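Local coordinates for FrnE protein (PDB 5CO3) that probably acts as a cytoplasmic thiol-disulfide oxidoreductase of the DsbA-like FrnE family, with a thioredoxin-type CxxC pair at a helix start, at residues Y99-K105 with Y136-N142; A21-C25 with H87-T91; A127-L132 with L152-L158. The contacts are given in a common frame with arbitrary orientation. Residues are numbered along the deposited sequence.

Interaction 1 (Y99-K105 with Y136-N142); sequences YHFDRVK and YMSEGQN
In this DsbA-like thioredoxin fold, the loop before strand 106-107 runs alongside the C-terminal end of helix 125-137 and the turn that follows. Residues 99-105 start extended, make one 3-10 turn at 101-103 and straighten again; the CA pairs in register are Tyr99 with Ser138 (4.6 Å), Arg103 with Gly140 (4.5 Å) and Lys105 with Asn142 (5.4 Å). The Arg103 carbonyl fills the hollow at Gly140 (phi 63°), a CA-H...O contact of 3.1 Å from Gly140 CA to Arg103 O; a CB would be tight against Arg103 CB and Lys105 NZ. Met137 (chi1 and chi2 both m) lies beside two rings: its CB is 3.7 Å from Tyr99 CD1, and its SD makes Met-aromatic contacts, 4.8 Å from the Tyr99 centroid and, at the ring edge, 5.3 Å from that of Phe101. Pro23 O of helix 23-38 accepts a hydrogen bond from Tyr99 OH. Val104 fits against Tyr136, CG1 to CE1 3.7 Å. His100 N donates to Met137 O (2.9 Å), and a water joins His100 O, Tyr136 O and Gly140 N at 3.0, 2.9 and 2.9 Å. Lys105 (m, m, t, m) brings NZ back to donate to Arg103 O of its own segment and Gly140 O across the contact, each at 2.8 Å.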
ATOM      1  N   TYR A  99       3.428  -9.375 -13.977  1.00 22.80           N
ATOM      2  CA  TYR A  99       2.032  -8.951 -14.128  1.00 23.56           C
ATOM      3  C   TYR A  99       1.320  -9.678 -15.264  1.00 25.37           C
ATOM      4  O   TYR A  99       1.934 -10.069 -16.270  1.00 22.69           O
ATOM      5  CB  TYR A  99       1.963  -7.451 -14.376  1.00 24.54           C
ATOM      6  CG  TYR A  99       2.239  -6.559 -13.171  1.00 21.11           C
ATOM      7  CD1 TYR A  99       2.434  -7.083 -11.890  1.00 22.81           C
ATOM      8  CD2 TYR A  99       2.300  -5.180 -13.331  1.00 22.24           C
ATOM      9  CE1 TYR A  99       2.674  -6.237 -10.801  1.00 19.77           C
ATOM     10  CE2 TYR A  99       2.522  -4.335 -12.266  1.00 20.20           C
ATOM     11  CZ  TYR A  99       2.713  -4.868 -10.998  1.00 23.30           C
ATOM     12  OH  TYR A  99       2.930  -4.005  -9.950  1.00 25.98           O
ATOM     13  N   HIS A 100       0.013  -9.857 -15.099  1.00 22.86           N
ATOM     14  CA  HIS A 100      -0.825 -10.363 -16.181  1.00 24.87           C
ATOM     15  C   HIS A 100      -2.089  -9.517 -16.282  1.00 25.80           C
ATOM     16  O   HIS A 100      -3.159  -9.880 -15.775  1.00 22.34           O
ATOM     17  CB  HIS A 100      -1.134 -11.844 -15.961  1.00 26.49           C
ATOM     18  CG  HIS A 100       0.088 -12.713 -15.982  1.00 28.71           C
ATOM     19  ND1 HIS A 100       0.801 -12.967 -17.134  1.00 29.62           N
ATOM     20  CD2 HIS A 100       0.735 -13.370 -14.989  1.00 31.20           C
ATOM     21  CE1 HIS A 100       1.827 -13.751 -16.854  1.00 28.72           C
ATOM     22  NE2 HIS A 100       1.812 -14.007 -15.558  1.00 28.71           N
ATOM     23  N   PHE A 101      -1.949  -8.368 -16.926  1.00 24.12           N
ATOM     24  CA  PHE A 101      -3.026  -7.403 -16.970  1.00 23.60           C
ATOM     25  C   PHE A 101      -4.210  -7.930 -17.792  1.00 24.43           C
ATOM     26  O   PHE A 101      -5.350  -7.568 -17.532  1.00 25.96           O
ATOM     27  CB  PHE A 101      -2.538  -6.085 -17.543  1.00 23.97           C
ATOM     28  CG  PHE A 101      -1.685  -5.277 -16.601  1.00 26.71           C
ATOM     29  CD1 PHE A 101      -1.945  -5.256 -15.236  1.00 32.60           C
ATOM     30  CD2 PHE A 101      -0.628  -4.525 -17.092  1.00 23.69           C
ATOM     31  CE1 PHE A 101      -1.170  -4.494 -14.373  1.00 28.12           C
ATOM     32  CE2 PHE A 101       0.163  -3.767 -16.237  1.00 25.81           C
ATOM     33  CZ  PHE A 101      -0.113  -3.736 -14.883  1.00 26.18           C
ATOM     34  N   ASP A 102      -3.928  -8.794 -18.767  1.00 23.91           N
ATOM     35  CA  ASP A 102      -4.978  -9.396 -19.599  1.00 26.02           C
ATOM     36  C   ASP A 102      -5.942 -10.249 -18.769  1.00 25.95           C
ATOM     37  O   ASP A 102      -7.047 -10.557 -19.226  1.00 26.96           O
ATOM     38  CB  ASP A 102      -4.354 -10.255 -20.692  1.00 29.21           C
ATOM     39  CG  ASP A 102      -3.364 -11.257 -20.126  1.00 37.69           C
ATOM     40  OD1 ASP A 102      -2.362 -10.819 -19.528  1.00 44.82           O
ATOM     41  OD2 ASP A 102      -3.587 -12.474 -20.252  1.00 43.71           O
ATOM     42  N   ARG A 103      -5.527 -10.633 -17.559  1.00 26.51           N
ATOM     43  CA  ARG A 103      -6.359 -11.452 -16.667  1.00 25.27           C
ATOM     44  C   ARG A 103      -6.981 -10.660 -15.517  1.00 22.35           C
ATOM     45  O   ARG A 103      -7.756 -11.212 -14.715  1.00 24.39           O
ATOM     46  CB  ARG A 103      -5.537 -12.613 -16.084  1.00 27.79           C
ATOM     47  CG  ARG A 103      -4.766 -13.407 -17.129  1.00 41.59           C
ATOM     48  CD  ARG A 103      -4.558 -14.854 -16.700  1.00 54.79           C
ATOM     49  NE  ARG A 103      -3.813 -14.997 -15.448  1.00 62.66           N
ATOM     50  CZ  ARG A 103      -2.556 -15.433 -15.357  1.00 60.93           C
ATOM     51  NH1 ARG A 103      -1.878 -15.778 -16.449  1.00 60.00           N
ATOM     52  NH2 ARG A 103      -1.977 -15.533 -14.169  1.00 53.22           N
ATOM     53  N   VAL A 104      -6.647  -9.374 -15.429  1.00 23.27           N
ATOM     54  CA  VAL A 104      -7.075  -8.546 -14.309  1.00 21.89           C
ATOM     55  C   VAL A 104      -8.600  -8.450 -14.233  1.00 20.57           C
ATOM     56  O   VAL A 104      -9.274  -8.224 -15.245  1.00 22.12           O
ATOM     57  CB  VAL A 104      -6.469  -7.130 -14.395  1.00 21.05           C
ATOM     58  CG1 VAL A 104      -7.294  -6.117 -13.605  1.00 20.35           C
ATOM     59  CG2 VAL A 104      -5.033  -7.172 -13.839  1.00 18.29           C
ATOM     60  N   LYS A 105      -9.120  -8.623 -13.022  1.00 19.09           N
ATOM     61  CA  LYS A 105     -10.564  -8.481 -12.775  1.00 21.57           C
ATOM     62  C   LYS A 105     -10.800  -7.137 -12.116  1.00 23.28           C
ATOM     63  O   LYS A 105     -10.305  -6.881 -11.009  1.00 25.23           O
ATOM     64  CB  LYS A 105     -11.064  -9.617 -11.894  1.00 22.74           C
ATOM     65  CG  LYS A 105     -10.731 -10.991 -12.441  1.00 30.04           C
ATOM     66  CD  LYS A 105     -11.411 -11.262 -13.777  1.00 32.17           C
ATOM     67  CE  LYS A 105     -11.216 -12.731 -14.186  1.00 30.80           C
ATOM     68  NZ  LYS A 105      -9.744 -13.080 -14.308  1.00 30.75           N
ATOM     69  N   TYR A 136      -4.408  -9.808  -7.457  1.00 21.18           N
ATOM     70  CA  TYR A 136      -5.009  -8.866  -8.395  1.00 18.84           C
ATOM     71  C   TYR A 136      -4.191  -8.714  -9.685  1.00 20.25           C
ATOM     72  O   TYR A 136      -4.714  -8.829 -10.794  1.00 21.40           O
ATOM     73  CB  TYR A 136      -5.184  -7.502  -7.721  1.00 19.56           C
ATOM     74  CG  TYR A 136      -5.955  -6.489  -8.542  1.00 19.94           C
ATOM     75  CD1 TYR A 136      -5.360  -5.801  -9.606  1.00 21.51           C
ATOM     76  CD2 TYR A 136      -7.284  -6.205  -8.241  1.00 20.54           C
ATOM     77  CE1 TYR A 136      -6.082  -4.873 -10.359  1.00 21.43           C
ATOM     78  CE2 TYR A 136      -8.000  -5.294  -8.980  1.00 22.43           C
ATOM     79  CZ  TYR A 136      -7.402  -4.623 -10.031  1.00 22.70           C
ATOM     80  OH  TYR A 136      -8.156  -3.706 -10.731  1.00 25.24           O
ATOM     81  N   MET A 137      -2.900  -8.444  -9.529  1.00 18.71           N
ATOM     82  CA  MET A 137      -2.066  -8.064 -10.664  1.00 17.28           C
ATOM     83  C   MET A 137      -1.580  -9.230 -11.510  1.00 19.92           C
ATOM     84  O   MET A 137      -1.306  -9.064 -12.684  1.00 21.06           O
ATOM     85  CB  MET A 137      -0.823  -7.301 -10.175  1.00 17.49           C
ATOM     86  CG  MET A 137      -1.129  -5.993  -9.467  1.00 24.74           C
ATOM     87  SD  MET A 137      -1.916  -4.768 -10.558  1.00 23.53           S
ATOM     88  CE  MET A 137      -2.624  -3.678  -9.347  1.00 23.76           C
ATOM     89  N   SER A 138      -1.410 -10.387 -10.887  1.00 22.29           N
ATOM     90  CA  SER A 138      -0.789 -11.519 -11.564  1.00 22.77           C
ATOM     91  C   SER A 138      -1.682 -12.725 -11.747  1.00 25.81           C
ATOM     92  O   SER A 138      -1.531 -13.479 -12.716  1.00 33.33           O
ATOM     93  CB  SER A 138       0.454 -11.968 -10.795  1.00 20.21           C
ATOM     94  OG  SER A 138       1.391 -10.905 -10.667  1.00 26.53           O
ATOM     95  N   GLU A 139      -2.597 -12.938 -10.815  1.00 22.70           N
ATOM     96  CA  GLU A 139      -3.308 -14.214 -10.797  1.00 24.23           C
ATOM     97  C   GLU A 139      -4.738 -14.147 -11.293  1.00 22.84           C
ATOM     98  O   GLU A 139      -5.433 -15.153 -11.255  1.00 26.28           O
ATOM     99  CB  GLU A 139      -3.290 -14.786  -9.390  1.00 19.95           C
ATOM    100  CG  GLU A 139      -1.858 -15.051  -8.907  1.00 19.36           C
ATOM    101  CD  GLU A 139      -1.807 -15.517  -7.469  1.00 29.88           C
ATOM    102  OE1 GLU A 139      -2.757 -15.227  -6.722  1.00 25.61           O
ATOM    103  OE2 GLU A 139      -0.809 -16.178  -7.088  1.00 34.94           O
ATOM    104  N   GLY A 140      -5.171 -12.983 -11.762  1.00 21.50           N
ATOM    105  CA  GLY A 140      -6.506 -12.863 -12.346  1.00 20.39           C
ATOM    106  C   GLY A 140      -7.637 -13.144 -11.373  1.00 25.75           C
ATOM    107  O   GLY A 140      -8.737 -13.566 -11.785  1.00 24.47           O
ATOM    108  N   GLN A 141      -7.382 -12.925 -10.084  1.00 22.94           N
ATOM    109  CA  GLN A 141      -8.391 -13.181  -9.050  1.00 20.90           C
ATOM    110  C   GLN A 141      -9.301 -11.967  -8.851  1.00 20.76           C
ATOM    111  O   GLN A 141      -8.893 -10.823  -9.037  1.00 22.05           O
ATOM    112  CB  GLN A 141      -7.733 -13.563  -7.719  1.00 23.76           C
ATOM    113  CG  GLN A 141      -6.620 -14.600  -7.861  1.00 25.59           C
ATOM    114  CD  GLN A 141      -6.683 -15.690  -6.810  1.00 29.82           C
ATOM    115  OE1 GLN A 141      -7.772 -16.096  -6.388  1.00 39.07           O
ATOM    116  NE2 GLN A 141      -5.512 -16.188  -6.387  1.00 31.05           N
ATOM    117  N   ASN A 142     -10.559 -12.243  -8.506  1.00 20.97           N
ATOM    118  CA  ASN A 142     -11.531 -11.204  -8.209  1.00 18.18           C
ATOM    119  C   ASN A 142     -11.507 -10.881  -6.715  1.00 19.46           C
ATOM    120  O   ASN A 142     -12.036 -11.652  -5.910  1.00 21.37           O
ATOM    121  CB  ASN A 142     -12.918 -11.674  -8.646  1.00 19.32           C
ATOM    122  CG  ASN A 142     -14.029 -10.729  -8.228  1.00 23.72           C
ATOM    123  OD1 ASN A 142     -13.795  -9.664  -7.657  1.00 22.01           O
ATOM    124  ND2 ASN A 142     -15.267 -11.118  -8.539  1.00 23.89           N
TER
HETATM  125  O   HOH W   1      -4.137 -10.618 -13.060  1.00 22.73           O
HETATM  126  O   HOH W   2      -7.395  -9.755 -11.044  1.00 21.01           O
HETATM  127  O   HOH W   3      -9.780  -8.244  -8.593  1.00 21.45           O

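Interaction 2 (A21-C25 with H87-T91); sequences ACPWC and HMTQT
The CxxC motif, probably the redox site of this thioredoxin fold, is Cys22-Pro23-Trp24-Cys25 at the start of helix 23-38, and it meets helix 78-93 here through its two middle residues. The Pro23 and Met88 CA atoms are the nearest pair, 7.0 Å apart, so side chains must span the gap. Met88 (chi1 m, chi2 t, chi3 m) reaches across to set SD 3.7 Å from Pro23 CB and 3.5 Å from Trp24 NE1; the sulfur is 4.1 Å from the centroid of the indole five-membered ring, an oblique Met-aromatic contact. Trp24 (chi1 m, chi2 107°) carries its indole to helix 78-93, meeting His87, Met88 and Thr91. Its six-membered ring points an edge at the face of His87 (chi1 t) in an offset edge-to-face pair, centroids 5.8 Å apart and planes at 63°, while Trp24 CZ3 touches Thr91 CG2 at 3.9 Å. Thr91 OG1 is turned back to His87 O (2.9 Å). The contact rests on van der Waals, sulfur-aromatic and aromatic contacts, and the thiols take no part in it.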
ATOM      1  N   ALA A  21      -5.821  -2.166  -6.369  1.00 22.63           N
ATOM      2  CA  ALA A  21      -6.013  -2.049  -7.819  1.00 23.47           C
ATOM      3  C   ALA A  21      -4.947  -1.217  -8.534  1.00 24.09           C
ATOM      4  O   ALA A  21      -5.012  -1.061  -9.749  1.00 24.62           O
ATOM      5  CB  ALA A  21      -7.417  -1.470  -8.122  1.00 23.34           C
ATOM      6  N   CYS A  22      -3.946  -0.700  -7.813  1.00 23.85           N
ATOM      7  CA  CYS A  22      -2.954   0.168  -8.446  1.00 25.46           C
ATOM      8  C   CYS A  22      -1.635  -0.558  -8.702  1.00 23.49           C
ATOM      9  O   CYS A  22      -0.981  -0.993  -7.764  1.00 23.65           O
ATOM     10  CB  CYS A  22      -2.696   1.405  -7.585  1.00 25.67           C
ATOM     11  SG  CYS A  22      -1.474   2.533  -8.298  1.00 30.21           S
ATOM     12  N   PRO A  23      -1.265  -0.745  -9.976  1.00 23.22           N
ATOM     13  CA  PRO A  23      -0.029  -1.487 -10.264  1.00 22.01           C
ATOM     14  C   PRO A  23       1.194  -0.762  -9.714  1.00 21.07           C
ATOM     15  O   PRO A  23       2.178  -1.438  -9.393  1.00 22.41           O
ATOM     16  CB  PRO A  23       0.003  -1.552 -11.794  1.00 23.35           C
ATOM     17  CG  PRO A  23      -1.468  -1.391 -12.193  1.00 21.46           C
ATOM     18  CD  PRO A  23      -2.009  -0.399 -11.204  1.00 25.40           C
ATOM     19  N   TRP A  24       1.127   0.560  -9.568  1.00 24.04           N
ATOM     20  CA  TRP A  24       2.279   1.306  -9.068  1.00 26.22           C
ATOM     21  C   TRP A  24       2.466   1.046  -7.581  1.00 24.75           C
ATOM     22  O   TRP A  24       3.569   1.171  -7.058  1.00 25.77           O
ATOM     23  CB  TRP A  24       2.144   2.800  -9.357  1.00 27.90           C
ATOM     24  CG  TRP A  24       2.409   3.103 -10.795  1.00 30.03           C
ATOM     25  CD1 TRP A  24       1.493   3.449 -11.744  1.00 31.23           C
ATOM     26  CD2 TRP A  24       3.678   3.050 -11.462  1.00 33.56           C
ATOM     27  NE1 TRP A  24       2.109   3.621 -12.956  1.00 34.77           N
ATOM     28  CE2 TRP A  24       3.454   3.391 -12.812  1.00 38.21           C
ATOM     29  CE3 TRP A  24       4.985   2.759 -11.046  1.00 32.98           C
ATOM     30  CZ2 TRP A  24       4.483   3.445 -13.752  1.00 34.64           C
ATOM     31  CZ3 TRP A  24       6.009   2.815 -11.983  1.00 34.79           C
ATOM     32  CH2 TRP A  24       5.752   3.156 -13.318  1.00 38.23           C
ATOM     33  N   CYS A  25       1.398   0.635  -6.901  1.00 23.67           N
ATOM     34  CA  CYS A  25       1.525   0.337  -5.479  1.00 25.47           C
ATOM     35  C   CYS A  25       2.341  -0.926  -5.229  1.00 24.27           C
ATOM     36  O   CYS A  25       3.064  -1.011  -4.239  1.00 23.56           O
ATOM     37  CB  CYS A  25       0.137   0.226  -4.837  1.00 24.60           C
ATOM     38  SG  CYS A  25      -0.647   1.825  -4.614  1.00 26.16           S
ATOM     39  N   HIS A  87       4.243  -0.617 -20.285  1.00 33.10           N
ATOM     40  CA  HIS A  87       5.220   0.092 -19.451  1.00 34.81           C
ATOM     41  C   HIS A  87       5.201  -0.417 -18.021  1.00 33.75           C
ATOM     42  O   HIS A  87       6.250  -0.744 -17.454  1.00 28.80           O
ATOM     43  CB  HIS A  87       4.952   1.594 -19.453  1.00 32.89           C
ATOM     44  CG  HIS A  87       5.900   2.378 -18.595  1.00 40.83           C
ATOM     45  ND1 HIS A  87       5.495   3.442 -17.818  1.00 39.87           N
ATOM     46  CD2 HIS A  87       7.237   2.254 -18.398  1.00 37.11           C
ATOM     47  CE1 HIS A  87       6.540   3.936 -17.175  1.00 39.32           C
ATOM     48  NE2 HIS A  87       7.608   3.236 -17.514  1.00 40.61           N
ATOM     49  N   MET A  88       4.014  -0.477 -17.426  1.00 27.02           N
ATOM     50  CA  MET A  88       3.921  -0.918 -16.037  1.00 27.86           C
ATOM     51  C   MET A  88       4.376  -2.372 -15.899  1.00 26.28           C
ATOM     52  O   MET A  88       5.018  -2.737 -14.912  1.00 26.32           O
ATOM     53  CB  MET A  88       2.482  -0.745 -15.503  1.00 27.71           C
ATOM     54  CG  MET A  88       2.083   0.715 -15.282  1.00 27.84           C
ATOM     55  SD  MET A  88       0.471   0.938 -14.503  1.00 33.77           S
ATOM     56  CE  MET A  88      -0.619   0.365 -15.809  1.00 29.59           C
ATOM     57  N   THR A  89       4.033  -3.203 -16.885  1.00 24.97           N
ATOM     58  CA  THR A  89       4.433  -4.610 -16.868  1.00 25.41           C
ATOM     59  C   THR A  89       5.957  -4.753 -16.856  1.00 29.37           C
ATOM     60  O   THR A  89       6.513  -5.504 -16.047  1.00 28.10           O
ATOM     61  CB  THR A  89       3.853  -5.371 -18.066  1.00 28.40           C
ATOM     62  OG1 THR A  89       2.427  -5.408 -17.933  1.00 24.60           O
ATOM     63  CG2 THR A  89       4.358  -6.798 -18.088  1.00 27.82           C
ATOM     64  N   GLN A  90       6.630  -4.019 -17.732  1.00 27.21           N
ATOM     65  CA  GLN A  90       8.095  -4.088 -17.822  1.00 29.35           C
ATOM     66  C   GLN A  90       8.769  -3.491 -16.595  1.00 30.19           C
ATOM     67  O   GLN A  90       9.735  -4.055 -16.084  1.00 29.93           O
ATOM     68  CB  GLN A  90       8.576  -3.388 -19.079  1.00 35.48           C
ATOM     69  CG  GLN A  90       8.243  -4.195 -20.304  1.00 50.05           C
ATOM     70  CD  GLN A  90       8.542  -3.459 -21.570  1.00 70.99           C
ATOM     71  OE1 GLN A  90       9.676  -3.029 -21.793  1.00 81.67           O
ATOM     72  NE2 GLN A  90       7.527  -3.291 -22.411  1.00 71.67           N
ATOM     73  N   THR A  91       8.241  -2.372 -16.107  1.00 28.53           N
ATOM     74  CA  THR A  91       8.764  -1.765 -14.885  1.00 27.62           C
ATOM     75  C   THR A  91       8.646  -2.749 -13.714  1.00 26.46           C
ATOM     76  O   THR A  91       9.597  -2.942 -12.931  1.00 26.06           O
ATOM     77  CB  THR A  91       8.029  -0.438 -14.564  1.00 28.01           C
ATOM     78  OG1 THR A  91       8.214   0.477 -15.650  1.00 29.90           O
ATOM     79  CG2 THR A  91       8.604   0.191 -13.301  1.00 27.91           C
TER

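Interaction 3 (A127-L132 with L152-L158); sequences AMKERL and LAAEVGL
Met128 reaches with its terminal methyl over Leu152 and Val156, CE lying 3.9 Å from Leu152 CB and 3.7 Å from Val156 CG2. This is helix-helix packing inside the helical part of the DsbA-like fold: the axes of 127-132 and 152-156 approach to 9.6 Å, with their N-to-C directions at 129°. In register, Met128 CA faces Val156 CA at 6.3 Å and Arg131 CA faces Leu152 CA at 6.8 Å. Met128 (chi1 t, chi2 p) also brings SD to 3.8 Å from Leu158 CD1. That leucine follows Gly157, whose positive phi (102°) ends the helix in a Schellman motif, with Leu158 N bonded to Ala153 O (3.1 Å) and Gly157 N to Ala154 O (2.9 Å). Val156 (chi1 t) wedges CG2 against Arg131 CB at 3.6 Å, and Leu132 CD2 meets Leu152 CD1 at 3.6 Å. Helix 110-121 packs on Met128, Leu132 and Leu158. At the other border the contact turns polar. Arg131 (chi1 t, chi2 p) stretches past Leu152, and Leu152 CD2 covers one face of the Arg131 guanidinium, 3.4 Å from Arg131 CZ. Arg131 NE and NH2 both donate to a single oxygen, Glu155 OE1, each at 2.8 Å in a salt bridge.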
ATOM      1  N   ALA A 127       1.725  -9.025   4.927  1.00 27.06           N
ATOM      2  CA  ALA A 127       1.568 -10.268   4.169  1.00 22.92           C
ATOM      3  C   ALA A 127       0.212 -10.340   3.450  1.00 23.70           C
ATOM      4  O   ALA A 127       0.127 -10.840   2.336  1.00 24.31           O
ATOM      5  CB  ALA A 127       1.739 -11.466   5.084  1.00 25.13           C
ATOM      6  N   MET A 128      -0.841  -9.845   4.097  1.00 26.06           N
ATOM      7  CA  MET A 128      -2.160  -9.794   3.461  1.00 23.07           C
ATOM      8  C   MET A 128      -2.143  -8.840   2.274  1.00 24.92           C
ATOM      9  O   MET A 128      -2.674  -9.165   1.213  1.00 22.35           O
ATOM     10  CB  MET A 128      -3.237  -9.362   4.455  1.00 27.82           C
ATOM     11  CG  MET A 128      -4.665  -9.675   3.990  1.00 26.73           C
ATOM     12  SD  MET A 128      -5.000 -11.457   3.868  1.00 28.01           S
ATOM     13  CE  MET A 128      -4.928 -11.741   2.112  1.00 27.59           C
ATOM     14  N   LYS A 129      -1.529  -7.667   2.461  1.00 24.14           N
ATOM     15  CA  LYS A 129      -1.437  -6.678   1.387  1.00 22.13           C
ATOM     16  C   LYS A 129      -0.704  -7.286   0.197  1.00 22.91           C
ATOM     17  O   LYS A 129      -1.171  -7.218  -0.939  1.00 21.25           O
ATOM     18  CB  LYS A 129      -0.725  -5.401   1.864  1.00 25.77           C
ATOM     19  CG  LYS A 129      -0.426  -4.405   0.746  1.00 25.64           C
ATOM     20  CD  LYS A 129      -1.678  -3.663   0.292  1.00 35.57           C
ATOM     21  CE  LYS A 129      -1.341  -2.631  -0.771  1.00 36.22           C
ATOM     22  NZ  LYS A 129      -2.535  -1.853  -1.216  1.00 34.44           N
ATOM     23  N   GLU A 130       0.444  -7.892   0.477  1.00 24.29           N
ATOM     24  CA  GLU A 130       1.248  -8.571  -0.532  1.00 21.81           C
ATOM     25  C   GLU A 130       0.441  -9.621  -1.312  1.00 21.95           C
ATOM     26  O   GLU A 130       0.450  -9.631  -2.546  1.00 20.93           O
ATOM     27  CB  GLU A 130       2.460  -9.222   0.146  1.00 20.86           C
ATOM     28  CG  GLU A 130       3.291 -10.123  -0.753  1.00 24.79           C
ATOM     29  CD  GLU A 130       4.198  -9.338  -1.686  1.00 25.11           C
ATOM     30  OE1 GLU A 130       4.493  -8.160  -1.391  1.00 24.91           O
ATOM     31  OE2 GLU A 130       4.612  -9.899  -2.715  1.00 26.34           O
ATOM     32  N   ARG A 131      -0.265 -10.484  -0.579  1.00 20.51           N
ATOM     33  CA  ARG A 131      -1.067 -11.547  -1.183  1.00 22.43           C
ATOM     34  C   ARG A 131      -2.136 -10.993  -2.100  1.00 19.17           C
ATOM     35  O   ARG A 131      -2.337 -11.508  -3.196  1.00 22.09           O
ATOM     36  CB  ARG A 131      -1.725 -12.402  -0.102  1.00 25.44           C
ATOM     37  CG  ARG A 131      -2.410 -13.655  -0.670  1.00 26.73           C
ATOM     38  CD  ARG A 131      -1.362 -14.581  -1.285  1.00 25.27           C
ATOM     39  NE  ARG A 131      -1.911 -15.658  -2.117  1.00 26.82           N
ATOM     40  CZ  ARG A 131      -2.203 -15.541  -3.412  1.00 25.20           C
ATOM     41  NH1 ARG A 131      -2.057 -14.369  -4.037  1.00 25.43           N
ATOM     42  NH2 ARG A 131      -2.663 -16.587  -4.080  1.00 29.86           N
ATOM     43  N   LEU A 132      -2.819  -9.937  -1.649  1.00 18.68           N
ATOM     44  CA  LEU A 132      -3.860  -9.303  -2.451  1.00 22.27           C
ATOM     45  C   LEU A 132      -3.295  -8.643  -3.712  1.00 19.73           C
ATOM     46  O   LEU A 132      -3.876  -8.761  -4.785  1.00 20.87           O
ATOM     47  CB  LEU A 132      -4.635  -8.282  -1.608  1.00 19.93           C
ATOM     48  CG  LEU A 132      -5.577  -8.999  -0.649  1.00 18.88           C
ATOM     49  CD1 LEU A 132      -5.954  -8.077   0.498  1.00 22.08           C
ATOM     50  CD2 LEU A 132      -6.838  -9.492  -1.402  1.00 21.19           C
ATOM     51  N   LEU A 152      -7.562 -16.394   0.102  1.00 25.02           N
ATOM     52  CA  LEU A 152      -6.330 -15.607   0.258  1.00 27.04           C
ATOM     53  C   LEU A 152      -5.951 -15.416   1.721  1.00 28.16           C
ATOM     54  O   LEU A 152      -4.774 -15.523   2.079  1.00 26.12           O
ATOM     55  CB  LEU A 152      -6.484 -14.251  -0.429  1.00 24.50           C
ATOM     56  CG  LEU A 152      -6.707 -14.317  -1.946  1.00 24.82           C
ATOM     57  CD1 LEU A 152      -6.940 -12.935  -2.483  1.00 25.77           C
ATOM     58  CD2 LEU A 152      -5.511 -14.967  -2.647  1.00 27.05           C
ATOM     59  N   ALA A 153      -6.942 -15.142   2.568  1.00 28.10           N
ATOM     60  CA  ALA A 153      -6.725 -15.069   4.009  1.00 33.50           C
ATOM     61  C   ALA A 153      -6.117 -16.369   4.553  1.00 31.83           C
ATOM     62  O   ALA A 153      -5.199 -16.339   5.369  1.00 31.50           O
ATOM     63  CB  ALA A 153      -8.032 -14.748   4.732  1.00 30.03           C
ATOM     64  N   ALA A 154      -6.620 -17.507   4.085  1.00 29.62           N
ATOM     65  CA  ALA A 154      -6.109 -18.797   4.521  1.00 32.55           C
ATOM     66  C   ALA A 154      -4.657 -18.981   4.105  1.00 32.16           C
ATOM     67  O   ALA A 154      -3.834 -19.461   4.897  1.00 36.25           O
ATOM     68  CB  ALA A 154      -6.962 -19.922   3.968  1.00 35.12           C
ATOM     69  N   GLU A 155      -4.338 -18.582   2.879  1.00 33.60           N
ATOM     70  CA  GLU A 155      -2.990 -18.767   2.351  1.00 30.17           C
ATOM     71  C   GLU A 155      -1.993 -17.935   3.130  1.00 36.81           C
ATOM     72  O   GLU A 155      -0.829 -18.291   3.214  1.00 36.21           O
ATOM     73  CB  GLU A 155      -2.934 -18.421   0.866  1.00 29.05           C
ATOM     74  CG  GLU A 155      -3.794 -19.344  -0.001  1.00 30.95           C
ATOM     75  CD  GLU A 155      -3.647 -19.088  -1.491  1.00 39.22           C
ATOM     76  OE1 GLU A 155      -2.761 -18.307  -1.888  1.00 36.86           O
ATOM     77  OE2 GLU A 155      -4.412 -19.689  -2.270  1.00 37.60           O
ATOM     78  N   VAL A 156      -2.461 -16.833   3.706  1.00 32.28           N
ATOM     79  CA  VAL A 156      -1.613 -15.955   4.507  1.00 36.17           C
ATOM     80  C   VAL A 156      -1.413 -16.524   5.925  1.00 34.00           C
ATOM     81  O   VAL A 156      -0.479 -16.146   6.632  1.00 36.97           O
ATOM     82  CB  VAL A 156      -2.217 -14.524   4.517  1.00 29.07           C
ATOM     83  CG1 VAL A 156      -1.615 -13.635   5.595  1.00 32.56           C
ATOM     84  CG2 VAL A 156      -2.058 -13.886   3.126  1.00 27.71           C
ATOM     85  N   GLY A 157      -2.261 -17.475   6.315  1.00 33.57           N
ATOM     86  CA  GLY A 157      -2.143 -18.129   7.603  1.00 34.62           C
ATOM     87  C   GLY A 157      -3.129 -17.620   8.638  1.00 39.97           C
ATOM     88  O   GLY A 157      -2.995 -17.882   9.831  1.00 41.32           O
ATOM     89  N   LEU A 158      -4.129 -16.882   8.176  1.00 37.21           N
ATOM     90  CA  LEU A 158      -5.168 -16.374   9.054  1.00 37.44           C
ATOM     91  C   LEU A 158      -6.235 -17.433   9.321  1.00 35.25           C
ATOM     92  O   LEU A 158      -6.308 -18.452   8.634  1.00 37.44           O
ATOM     93  CB  LEU A 158      -5.815 -15.126   8.445  1.00 40.43           C
ATOM     94  CG  LEU A 158      -4.845 -13.989   8.113  1.00 37.07           C
ATOM     95  CD1 LEU A 158      -5.558 -12.859   7.374  1.00 38.15           C
ATOM     96  CD2 LEU A 158      -4.149 -13.464   9.369  1.00 43.71           C
TER

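Along the chain interaction 2 closes before either other contact opens, whereas the segments of interactions 1 and 3 alternate. Helix 125-137 is shared by interactions 1 and 3, whose centres lie 16 Å apart; Glu139 OE1 and Arg131 NH1 join them in a salt bridge of 2.9 Å. Interactions 1 and 2, with centres 12 Å apart, meet at the CxxC turn, where Met137 CE lies 3.3 Å from Pro23 N. Interactions 2 and 3 do not touch, their nearest atoms being about 5 Å apart and their centres 20 Å. Interaction 1 thus bridges the probable redox motif at the start of helix 23-38, which helix 78-93 packs against, to the packed helices 125-137 and 146-156.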